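Long-range contacts in cGAS/DncV-like nucleotidyltransferase in E. coli homolog (Rhodothermus marinus SG0.5JP17-172, PDB 6E0K), which synthesises the second messenger 3',3'-cUAMP from UTP and ATP with the help of magnesium, as the signalling enzyme of a CBASS antiphage defence system: residues Ser6-Trp11 against Thr230-Phe235; Thr53-Asp58 against Met192-Arg197; Gln207-Ser212 against Arg273-Tyr278. All blocks are in the same frame, centred on the assembly; numbering follows the deposited sequence.

Overall arrangement
Contact 2 (53-58 with 192-197) is the most buried of the three and lies at the ATP site, where loop 53-58 meets helix 186-202; Ile55 packing, a lysine amine and bridging waters carry it. Contacts 1 and 3 are only partly buried, and both belong to the helical part of the chain. Contact 1 (6-11 with 230-235) packs carbon against carbon within its two segments, with Glu5 just outside them bonding to the start of helix 231-244, whereas contact 3 (207-212 with 273-278) sets a salt bridge and two waters beside apolar packing. Helix 186-202 ties the set together: Asn195 binds the backbone of Trp11 in contact 1, and Arg197 binds Ala210 and Ser212 of contact 3.

Contact 1 of 3, residues Ser6-Trp11 against Thr230-Phe235; sequences SQLERW and TFKDTF
Apolar packing carries this crossing of two helices; the axes of the segments 6-11 and 231-235 pass 9.6 Å apart at 79°. Leu8, with CG anti to its carbonyl carbon, is the wedge. Its CB abuts Phe231 CB at 3.6 Å, and its two methyls then part: CD1 lies 3.6 Å from both CA and CG of Lys232, while CD2 meets Phe235 CD2 at 3.9 Å. The Leu8 side chain crosses those of Lys232 and Phe235 at about a right angle. On the flank of Leu8, Glu9 CG approaches the Phe231 ring obliquely, 3.9 Å from Phe231 CE2. The Glu9 carboxylate plane is turned 67° from that ring, and its OE1 is bonded to His13.

Among the polar bonds, Thr230 is the N-cap of helix 231-244, its OG1 accepting from Asp233 N at 3.0 Å and 166°. Glu5, one residue before Ser6, accepts the N-H groups of Phe231 and Lys232 and adds a polar link between the helices. Trp283 stacks on Phe235 and also touches Leu8, so helix 269-285 closes one flank. Within the two segments only carbon atoms meet, so apolar packing and the neighbouring carboxylate grip together join the N-terminal helix to helix 231-244.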
loop_
_atom_site.group_PDB
_atom_site.type_symbol
_atom_site.label_atom_id
_atom_site.label_comp_id
_atom_site.label_asym_id
_atom_site.label_seq_id
_atom_site.Cartn_x
_atom_site.Cartn_y
_atom_site.Cartn_z
ATOM N N SER A 6 -17.159 17.941 -12.995
ATOM C CA SER A 6 -15.869 18.623 -13.019
ATOM C C SER A 6 -15.180 18.592 -11.664
ATOM O O SER A 6 -13.943 18.592 -11.598
ATOM C CB SER A 6 -16.047 20.067 -13.468
ATOM O OG SER A 6 -16.954 20.745 -12.609
ATOM N N GLN A 7 -15.952 18.622 -10.577
ATOM C CA GLN A 7 -15.357 18.496 -9.253
ATOM C C GLN A 7 -14.802 17.096 -9.038
ATOM O O GLN A 7 -13.686 16.935 -8.534
ATOM C CB GLN A 7 -16.390 18.835 -8.173
ATOM C CG GLN A 7 -15.858 18.714 -6.750
ATOM C CD GLN A 7 -14.729 19.686 -6.472
ATOM O OE1 GLN A 7 -14.964 20.870 -6.219
ATOM N NE2 GLN A 7 -13.495 19.199 -6.540
ATOM N N LEU A 8 -15.571 16.070 -9.403
ATOM C CA LEU A 8 -15.065 14.710 -9.279
ATOM C C LEU A 8 -13.838 14.504 -10.154
ATOM O O LEU A 8 -12.881 13.838 -9.741
ATOM C CB LEU A 8 -16.160 13.713 -9.648
ATOM C CG LEU A 8 -17.419 13.813 -8.789
ATOM C CD1 LEU A 8 -18.478 12.872 -9.342
ATOM C CD2 LEU A 8 -17.094 13.449 -7.342
ATOM N N GLU A 9 -13.836 15.087 -11.355
ATOM C CA GLU A 9 -12.684 14.922 -12.239
ATOM C C GLU A 9 -11.441 15.579 -11.650
ATOM O O GLU A 9 -10.346 15.009 -11.715
ATOM C CB GLU A 9 -12.994 15.488 -13.626
ATOM C CG GLU A 9 -12.023 15.025 -14.731
ATOM C CD GLU A 9 -10.704 15.783 -14.735
ATOM O OE1 GLU A 9 -10.674 16.950 -14.289
ATOM O OE2 GLU A 9 -9.694 15.206 -15.188
ATOM N N ARG A 10 -11.581 16.770 -11.061
ATOM C CA ARG A 10 -10.441 17.383 -10.379
ATOM C C ARG A 10 -9.925 16.492 -9.254
ATOM O O ARG A 10 -8.709 16.320 -9.084
ATOM C CB ARG A 10 -10.834 18.760 -9.832
ATOM C CG ARG A 10 -10.841 19.866 -10.870
ATOM C CD ARG A 10 -10.845 21.244 -10.206
ATOM N NE ARG A 10 -12.038 21.454 -9.392
ATOM C CZ ARG A 10 -13.221 21.806 -9.888
ATOM N NH1 ARG A 10 -13.366 21.977 -11.193
ATOM N NH2 ARG A 10 -14.262 21.981 -9.081
ATOM N N TRP A 11 -10.839 15.914 -8.473
ATOM C CA TRP A 11 -10.435 15.020 -7.400
ATOM C C TRP A 11 -9.738 13.768 -7.920
ATOM O O TRP A 11 -8.965 13.150 -7.179
ATOM C CB TRP A 11 -11.662 14.631 -6.574
ATOM C CG TRP A 11 -12.136 15.679 -5.607
ATOM C CD1 TRP A 11 -11.446 16.767 -5.154
ATOM C CD2 TRP A 11 -13.408 15.705 -4.957
ATOM N NE1 TRP A 11 -12.221 17.476 -4.256
ATOM C CE2 TRP A 11 -13.430 16.841 -4.121
ATOM C CE3 TRP A 11 -14.531 14.869 -4.995
ATOM C CZ2 TRP A 11 -14.544 17.185 -3.353
ATOM C CZ3 TRP A 11 -15.636 15.205 -4.222
ATOM C CH2 TRP A 11 -15.630 16.354 -3.414
ATOM N N THR A 230 -18.526 7.970 -16.629
ATOM C CA THR A 230 -18.228 9.285 -16.090
ATOM C C THR A 230 -17.840 9.106 -14.637
ATOM O O THR A 230 -18.099 8.064 -14.031
ATOM C CB THR A 230 -19.418 10.250 -16.176
ATOM O OG1 THR A 230 -20.488 9.773 -15.348
ATOM C CG2 THR A 230 -19.915 10.393 -17.605
ATOM N N PHE A 231 -17.250 10.149 -14.055
ATOM C CA PHE A 231 -16.945 10.050 -12.635
ATOM C C PHE A 231 -18.211 10.068 -11.790
ATOM O O PHE A 231 -18.246 9.427 -10.742
ATOM C CB PHE A 231 -15.960 11.144 -12.226
ATOM C CG PHE A 231 -14.564 10.861 -12.684
ATOM C CD1 PHE A 231 -13.811 9.886 -12.048
ATOM C CD2 PHE A 231 -14.023 11.526 -13.766
ATOM C CE1 PHE A 231 -12.524 9.588 -12.468
ATOM C CE2 PHE A 231 -12.737 11.228 -14.204
ATOM C CZ PHE A 231 -11.985 10.267 -13.555
ATOM N N LYS A 232 -19.258 10.770 -12.233
ATOM C CA LYS A 232 -20.513 10.766 -11.480
ATOM C C LYS A 232 -21.123 9.370 -11.455
ATOM O O LYS A 232 -21.560 8.886 -10.402
ATOM C CB LYS A 232 -21.502 11.769 -12.078
ATOM C CG LYS A 232 -21.161 13.213 -11.769
ATOM C CD LYS A 232 -22.127 14.175 -12.441
ATOM C CE LYS A 232 -23.316 14.493 -11.562
ATOM N NZ LYS A 232 -24.051 15.637 -12.160
ATOM N N ASP A 233 -21.166 8.707 -12.611
ATOM C CA ASP A 233 -21.717 7.357 -12.659
ATOM C C ASP A 233 -20.851 6.387 -11.871
ATOM O O ASP A 233 -21.370 5.471 -11.224
ATOM C CB ASP A 233 -21.861 6.889 -14.108
ATOM C CG ASP A 233 -22.898 7.692 -14.872
ATOM O OD1 ASP A 233 -23.902 8.094 -14.254
ATOM O OD2 ASP A 233 -22.702 7.930 -16.079
ATOM N N THR A 234 -19.528 6.572 -11.915
ATOM C CA THR A 234 -18.641 5.698 -11.163
ATOM C C THR A 234 -18.806 5.921 -9.668
ATOM O O THR A 234 -18.923 4.958 -8.900
ATOM C CB THR A 234 -17.190 5.922 -11.587
ATOM O OG1 THR A 234 -17.036 5.556 -12.962
ATOM C CG2 THR A 234 -16.259 5.071 -10.736
ATOM N N PHE A 235 -18.841 7.189 -9.238
ATOM C CA PHE A 235 -19.013 7.481 -7.816
ATOM C C PHE A 235 -20.241 6.757 -7.275
ATOM O O PHE A 235 -20.160 6.028 -6.283
ATOM C CB PHE A 235 -19.128 9.000 -7.605
ATOM C CG PHE A 235 -19.110 9.440 -6.147
ATOM C CD1 PHE A 235 -20.204 9.210 -5.322
ATOM C CD2 PHE A 235 -18.017 10.117 -5.625
ATOM C CE1 PHE A 235 -20.203 9.621 -3.991
ATOM C CE2 PHE A 235 -18.007 10.539 -4.287
ATOM C CZ PHE A 235 -19.103 10.284 -3.478
#

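Contact 2 of 3, residues Thr53-Asp58 against Met192-Arg197; sequences TNIRGD and MFKNAR
Residues 53-58 form an irregular loop beside one face of helix 186-202, the backbones coming nearest at Ile55 and Asn195, whose CA atoms are 6.9 Å apart. Lys194 reaches across to Thr53 with an extended chain, chi2 to chi4 all near anti. Its NZ donates to Thr53 O at 3.0 Å, approaching from above the carbonyl plane, 56° out of it, and adds a weak bond to Thr53 OG1 at 3.4 Å. That hydroxyl is also bonded to Glu216, whose carboxylate makes a long, weak ion pair with the same amine, so nearby negative charge would probably keep the lysine protonated. Lys194 binds ATP, so the Thr53 carbonyl probably acts as a second-shell group that helps position the amine.

Ile55 touches Lys194, Asn195 and Arg197. Its CG2 packs on Lys194 CB at 3.8 Å, and CD1 reaches the edge of the Arg197 guanidinium, 3.9 Å from NH2; Arg197 NH1 is bonded to Ala210 O and Ser212 OG. Asn195 meets Ile55 tip to tip, OD1 3.5 Å from CD1. Two waters link the same pair: both donate to Ile55 O, one accepting from Asn195 ND2 and the other donating to OD1, which fixes the amide's orientation. ND2 also donates to Trp11 O. The loop is braced internally by a bond from Asn54 ND2 to Arg56 O.

The loop runs from helix 47-50, which carries the ATP-binding Ser48, to strand 61-68, which carries the metal-binding Asp62. Lys194 touches both Ser48 and Ser212 at the start of helix 212-220, and on the far flank Phe193 and Met192 pack against helix 231-244.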
loop_
_atom_site.group_PDB
_atom_site.type_symbol
_atom_site.label_atom_id
_atom_site.label_comp_id
_atom_site.label_asym_id
_atom_site.label_seq_id
_atom_site.Cartn_x
_atom_site.Cartn_y
_atom_site.Cartn_z
ATOM N N THR A 53 -1.667 6.076 -7.174
ATOM C CA THR A 53 -2.821 6.583 -6.445
ATOM C C THR A 53 -2.470 7.751 -5.542
ATOM O O THR A 53 -3.295 8.143 -4.710
ATOM C CB THR A 53 -3.465 5.466 -5.619
ATOM O OG1 THR A 53 -2.490 4.926 -4.722
ATOM C CG2 THR A 53 -3.957 4.355 -6.524
ATOM N N ASN A 54 -1.290 8.351 -5.711
ATOM C CA ASN A 54 -0.929 9.515 -4.911
ATOM C C ASN A 54 -1.755 10.738 -5.320
ATOM O O ASN A 54 -1.894 11.042 -6.510
ATOM C CB ASN A 54 0.569 9.818 -5.052
ATOM C CG ASN A 54 0.984 10.042 -6.495
ATOM O OD1 ASN A 54 0.888 9.133 -7.329
ATOM N ND2 ASN A 54 1.459 11.245 -6.794
ATOM N N ILE A 55 -2.339 11.417 -4.329
ATOM C CA ILE A 55 -3.106 12.632 -4.612
ATOM C C ILE A 55 -2.287 13.894 -4.399
ATOM O O ILE A 55 -2.746 14.990 -4.765
ATOM C CB ILE A 55 -4.413 12.686 -3.785
ATOM C CG1 ILE A 55 -4.120 12.629 -2.284
ATOM C CG2 ILE A 55 -5.357 11.556 -4.216
ATOM C CD1 ILE A 55 -5.344 12.877 -1.407
ATOM N N ARG A 56 -1.080 13.780 -3.846
ATOM C CA ARG A 56 -0.142 14.891 -3.759
ATOM C C ARG A 56 1.180 14.476 -4.386
ATOM O O ARG A 56 1.422 13.296 -4.669
ATOM C CB ARG A 56 0.090 15.338 -2.307
ATOM C CG ARG A 56 -1.195 15.661 -1.539
ATOM C CD ARG A 56 -0.883 16.285 -0.198
ATOM N NE ARG A 56 -0.038 17.463 -0.365
ATOM C CZ ARG A 56 -0.491 18.695 -0.570
ATOM N NH1 ARG A 56 -1.797 18.931 -0.629
ATOM N NH2 ARG A 56 0.366 19.697 -0.712
ATOM N N GLY A 57 2.049 15.466 -4.584
ATOM C CA GLY A 57 3.396 15.208 -5.047
ATOM C C GLY A 57 4.457 15.385 -3.993
ATOM O O GLY A 57 5.653 15.305 -4.327
ATOM N N ASP A 58 4.091 15.631 -2.736
ATOM C CA ASP A 58 5.052 15.966 -1.693
ATOM C C ASP A 58 4.952 15.049 -0.483
ATOM O O ASP A 58 5.518 15.366 0.573
ATOM C CB ASP A 58 4.896 17.435 -1.269
ATOM C CG ASP A 58 3.527 17.748 -0.677
ATOM O OD1 ASP A 58 2.678 16.839 -0.558
ATOM O OD2 ASP A 58 3.294 18.935 -0.330
ATOM N N MET A 192 -10.053 9.823 -6.881
ATOM C CA MET A 192 -11.280 10.584 -6.650
ATOM C C MET A 192 -11.798 10.371 -5.233
ATOM O O MET A 192 -12.094 11.333 -4.518
ATOM C CB MET A 192 -12.341 10.178 -7.665
ATOM C CG MET A 192 -13.678 10.899 -7.442
ATOM S SD MET A 192 -15.008 10.196 -8.431
ATOM C CE MET A 192 -15.237 8.596 -7.644
ATOM N N PHE A 193 -11.888 9.115 -4.795
ATOM C CA PHE A 193 -12.397 8.868 -3.452
ATOM C C PHE A 193 -11.415 9.328 -2.377
ATOM O O PHE A 193 -11.839 9.832 -1.332
ATOM C CB PHE A 193 -12.751 7.392 -3.284
ATOM C CG PHE A 193 -14.068 7.027 -3.897
ATOM C CD1 PHE A 193 -15.249 7.595 -3.429
ATOM C CD2 PHE A 193 -14.139 6.104 -4.933
ATOM C CE1 PHE A 193 -16.474 7.262 -3.995
ATOM C CE2 PHE A 193 -15.367 5.747 -5.489
ATOM C CZ PHE A 193 -16.539 6.345 -5.022
ATOM N N LYS A 194 -10.107 9.169 -2.604
ATOM C CA LYS A 194 -9.135 9.720 -1.660
ATOM C C LYS A 194 -9.295 11.225 -1.506
ATOM O O LYS A 194 -9.246 11.754 -0.390
ATOM C CB LYS A 194 -7.704 9.390 -2.109
ATOM C CG LYS A 194 -7.274 7.985 -1.813
ATOM C CD LYS A 194 -5.850 7.814 -2.323
ATOM C CE LYS A 194 -5.224 6.520 -1.927
ATOM N NZ LYS A 194 -3.745 6.708 -2.137
ATOM N N ASN A 195 -9.416 11.945 -2.620
ATOM C CA ASN A 195 -9.590 13.392 -2.523
ATOM C C ASN A 195 -10.946 13.772 -1.931
ATOM O O ASN A 195 -11.043 14.779 -1.214
ATOM C CB ASN A 195 -9.396 14.034 -3.892
ATOM C CG ASN A 195 -7.973 14.536 -4.110
ATOM O OD1 ASN A 195 -7.356 15.145 -3.225
ATOM N ND2 ASN A 195 -7.440 14.271 -5.292
ATOM N N ALA A 196 -11.994 12.998 -2.216
ATOM C CA ALA A 196 -13.281 13.250 -1.567
ATOM C C ALA A 196 -13.160 13.100 -0.055
ATOM O O ALA A 196 -13.626 13.953 0.708
ATOM C CB ALA A 196 -14.339 12.303 -2.129
ATOM N N ARG A 197 -12.515 12.017 0.387
ATOM C CA ARG A 197 -12.236 11.800 1.804
ATOM C C ARG A 197 -11.462 12.968 2.410
ATOM O O ARG A 197 -11.837 13.501 3.461
ATOM C CB ARG A 197 -11.449 10.490 1.956
ATOM C CG ARG A 197 -10.852 10.222 3.331
ATOM C CD ARG A 197 -9.594 9.367 3.177
ATOM N NE ARG A 197 -8.596 10.106 2.431
ATOM C CZ ARG A 197 -7.427 9.636 1.997
ATOM N NH1 ARG A 197 -7.030 8.374 2.213
ATOM N NH2 ARG A 197 -6.632 10.458 1.334
HETATM O O HOH W 1 -4.880 15.116 -6.543
HETATM O O HOH W 2 -4.855 16.315 -3.003
#

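Contact 3 of 3, residues Gln207-Ser212 against Arg273-Tyr278; sequences QDLAPS and RRFLRY
Asp208 OD1 is gripped twice: Arg274 NH2 donates to it in a salt bridge at 2.9 Å and 154°, and a water that also accepts from Arg274 NH1 donates to it. NH2 comes from above the carboxylate, 68° out of its plane, while OD1 sits at the guanidinium edge, the two planes steeply inclined to each other. Asp208 OD2 has a second cation, Lys271, so two positive charges probably favour the ionised carboxylate. A second water joins Arg274 NE to Leu209 O, with which every guanidinium nitrogen has a partner.

Beside the salt bridge, Leu209 points CD1 over one face of the Tyr278 ring, a CH-pi contact 3.9 Å from the centroid and 26° off the normal. Leu209 O also rests on Phe275 CB at 3.6 Å, and Ala210 CB approaches Phe275 CD1 obliquely at 3.7 Å.

The arrangement is a salt-bridged, water-bridged loop packed on helix 269-285 in the helical part of this CD-NTase, next to the ATP site. The loop runs into Ser212, which binds ATP and begins helix 212-220; Arg197, from helix 186-202, bonds to Ala210 O and Ser212 OG.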
loop_
_atom_site.group_PDB
_atom_site.type_symbol
_atom_site.label_atom_id
_atom_site.label_comp_id
_atom_site.label_asym_id
_atom_site.label_seq_id
_atom_site.Cartn_x
_atom_site.Cartn_y
_atom_site.Cartn_z
ATOM N N GLN A 207 -10.238 11.906 11.134
ATOM C CA GLN A 207 -8.924 11.731 10.519
ATOM C C GLN A 207 -8.780 10.374 9.854
ATOM O O GLN A 207 -8.097 10.258 8.827
ATOM C CB GLN A 207 -7.825 11.889 11.572
ATOM C CG GLN A 207 -7.164 13.244 11.590
ATOM C CD GLN A 207 -6.386 13.522 10.318
ATOM O OE1 GLN A 207 -5.946 12.602 9.627
ATOM N NE2 GLN A 207 -6.221 14.799 9.997
ATOM N N ASP A 208 -9.391 9.338 10.433
ATOM C CA ASP A 208 -9.266 7.983 9.916
ATOM C C ASP A 208 -10.484 7.557 9.101
ATOM O O ASP A 208 -10.839 6.376 9.087
ATOM C CB ASP A 208 -9.000 7.004 11.062
ATOM C CG ASP A 208 -10.109 6.988 12.101
ATOM O OD1 ASP A 208 -11.013 7.847 12.052
ATOM O OD2 ASP A 208 -10.068 6.104 12.986
ATOM N N LEU A 209 -11.114 8.503 8.403
ATOM C CA LEU A 209 -12.310 8.193 7.625
ATOM C C LEU A 209 -12.054 7.094 6.596
ATOM O O LEU A 209 -12.894 6.210 6.402
ATOM C CB LEU A 209 -12.810 9.463 6.942
ATOM C CG LEU A 209 -14.051 9.323 6.062
ATOM C CD1 LEU A 209 -15.245 8.877 6.892
ATOM C CD2 LEU A 209 -14.316 10.655 5.422
ATOM N N ALA A 210 -10.904 7.125 5.929
ATOM C CA ALA A 210 -10.595 6.019 5.028
ATOM C C ALA A 210 -9.100 5.967 4.757
ATOM O O ALA A 210 -8.624 6.544 3.773
ATOM C CB ALA A 210 -11.372 6.142 3.716
ATOM N N PRO A 211 -8.335 5.289 5.610
ATOM C CA PRO A 211 -6.890 5.185 5.383
ATOM C C PRO A 211 -6.607 4.641 3.991
ATOM O O PRO A 211 -7.292 3.736 3.509
ATOM C CB PRO A 211 -6.429 4.218 6.479
ATOM C CG PRO A 211 -7.502 4.306 7.542
ATOM C CD PRO A 211 -8.777 4.534 6.790
ATOM N N SER A 212 -5.573 5.199 3.347
ATOM C CA SER A 212 -5.383 5.001 1.911
ATOM C C SER A 212 -5.307 3.527 1.531
ATOM O O SER A 212 -5.959 3.081 0.581
ATOM C CB SER A 212 -4.118 5.719 1.446
ATOM O OG SER A 212 -4.293 7.128 1.522
ATOM N N ARG A 273 -18.382 0.982 6.560
ATOM C CA ARG A 273 -19.743 1.512 6.463
ATOM C C ARG A 273 -19.785 3.000 6.783
ATOM O O ARG A 273 -20.581 3.750 6.202
ATOM C CB ARG A 273 -20.669 0.745 7.406
ATOM C CG ARG A 273 -20.733 -0.726 7.111
ATOM C CD ARG A 273 -21.550 -0.975 5.889
ATOM N NE ARG A 273 -21.827 -2.399 5.720
ATOM C CZ ARG A 273 -22.102 -2.955 4.549
ATOM N NH1 ARG A 273 -22.123 -2.199 3.452
ATOM N NH2 ARG A 273 -22.335 -4.258 4.473
ATOM N N ARG A 274 -18.959 3.445 7.730
ATOM C CA ARG A 274 -18.902 4.870 8.027
ATOM C C ARG A 274 -18.427 5.660 6.812
ATOM O O ARG A 274 -18.988 6.711 6.474
ATOM C CB ARG A 274 -17.988 5.125 9.228
ATOM C CG ARG A 274 -17.875 6.616 9.590
ATOM C CD ARG A 274 -17.001 6.858 10.807
ATOM N NE ARG A 274 -15.600 6.583 10.533
ATOM C CZ ARG A 274 -14.595 6.912 11.335
ATOM N NH1 ARG A 274 -14.824 7.554 12.481
ATOM N NH2 ARG A 274 -13.352 6.608 10.977
ATOM N N PHE A 275 -17.374 5.177 6.149
ATOM C CA PHE A 275 -16.913 5.844 4.934
ATOM C C PHE A 275 -18.039 5.950 3.913
ATOM O O PHE A 275 -18.222 6.999 3.287
ATOM C CB PHE A 275 -15.705 5.093 4.360
ATOM C CG PHE A 275 -15.408 5.416 2.916
ATOM C CD1 PHE A 275 -14.816 6.620 2.567
ATOM C CD2 PHE A 275 -15.724 4.516 1.912
ATOM C CE1 PHE A 275 -14.542 6.925 1.245
ATOM C CE2 PHE A 275 -15.442 4.817 0.573
ATOM C CZ PHE A 275 -14.856 6.033 0.246
ATOM N N LEU A 276 -18.829 4.886 3.756
ATOM C CA LEU A 276 -19.921 4.930 2.788
ATOM C C LEU A 276 -20.973 5.960 3.185
ATOM O O LEU A 276 -21.510 6.663 2.317
ATOM C CB LEU A 276 -20.564 3.554 2.641
ATOM C CG LEU A 276 -19.623 2.438 2.181
ATOM C CD1 LEU A 276 -20.396 1.121 2.171
ATOM C CD2 LEU A 276 -19.011 2.718 0.805
ATOM N N ARG A 277 -21.273 6.068 4.485
ATOM C CA ARG A 277 -22.199 7.101 4.955
ATOM C C ARG A 277 -21.679 8.499 4.639
ATOM O O ARG A 277 -22.450 9.378 4.227
ATOM C CB ARG A 277 -22.457 6.958 6.460
ATOM C CG ARG A 277 -23.362 5.807 6.830
ATOM C CD ARG A 277 -23.815 5.887 8.286
ATOM N NE ARG A 277 -22.721 5.817 9.255
ATOM C CZ ARG A 277 -22.223 4.689 9.750
ATOM N NH1 ARG A 277 -22.684 3.511 9.342
ATOM N NH2 ARG A 277 -21.252 4.741 10.654
ATOM N N TYR A 278 -20.371 8.728 4.807
ATOM C CA TYR A 278 -19.840 10.057 4.535
ATOM C C TYR A 278 -19.866 10.362 3.038
ATOM O O TYR A 278 -20.132 11.499 2.635
ATOM C CB TYR A 278 -18.420 10.198 5.111
ATOM C CG TYR A 278 -18.387 10.605 6.578
ATOM C CD1 TYR A 278 -18.684 9.690 7.583
ATOM C CD2 TYR A 278 -18.056 11.903 6.948
ATOM C CE1 TYR A 278 -18.642 10.061 8.924
ATOM C CE2 TYR A 278 -18.020 12.282 8.277
ATOM C CZ TYR A 278 -18.317 11.364 9.258
ATOM O OH TYR A 278 -18.288 11.730 10.597
HETATM O O HOH W 3 -12.615 7.753 14.245
HETATM O O HOH W 4 -14.357 5.281 8.447
#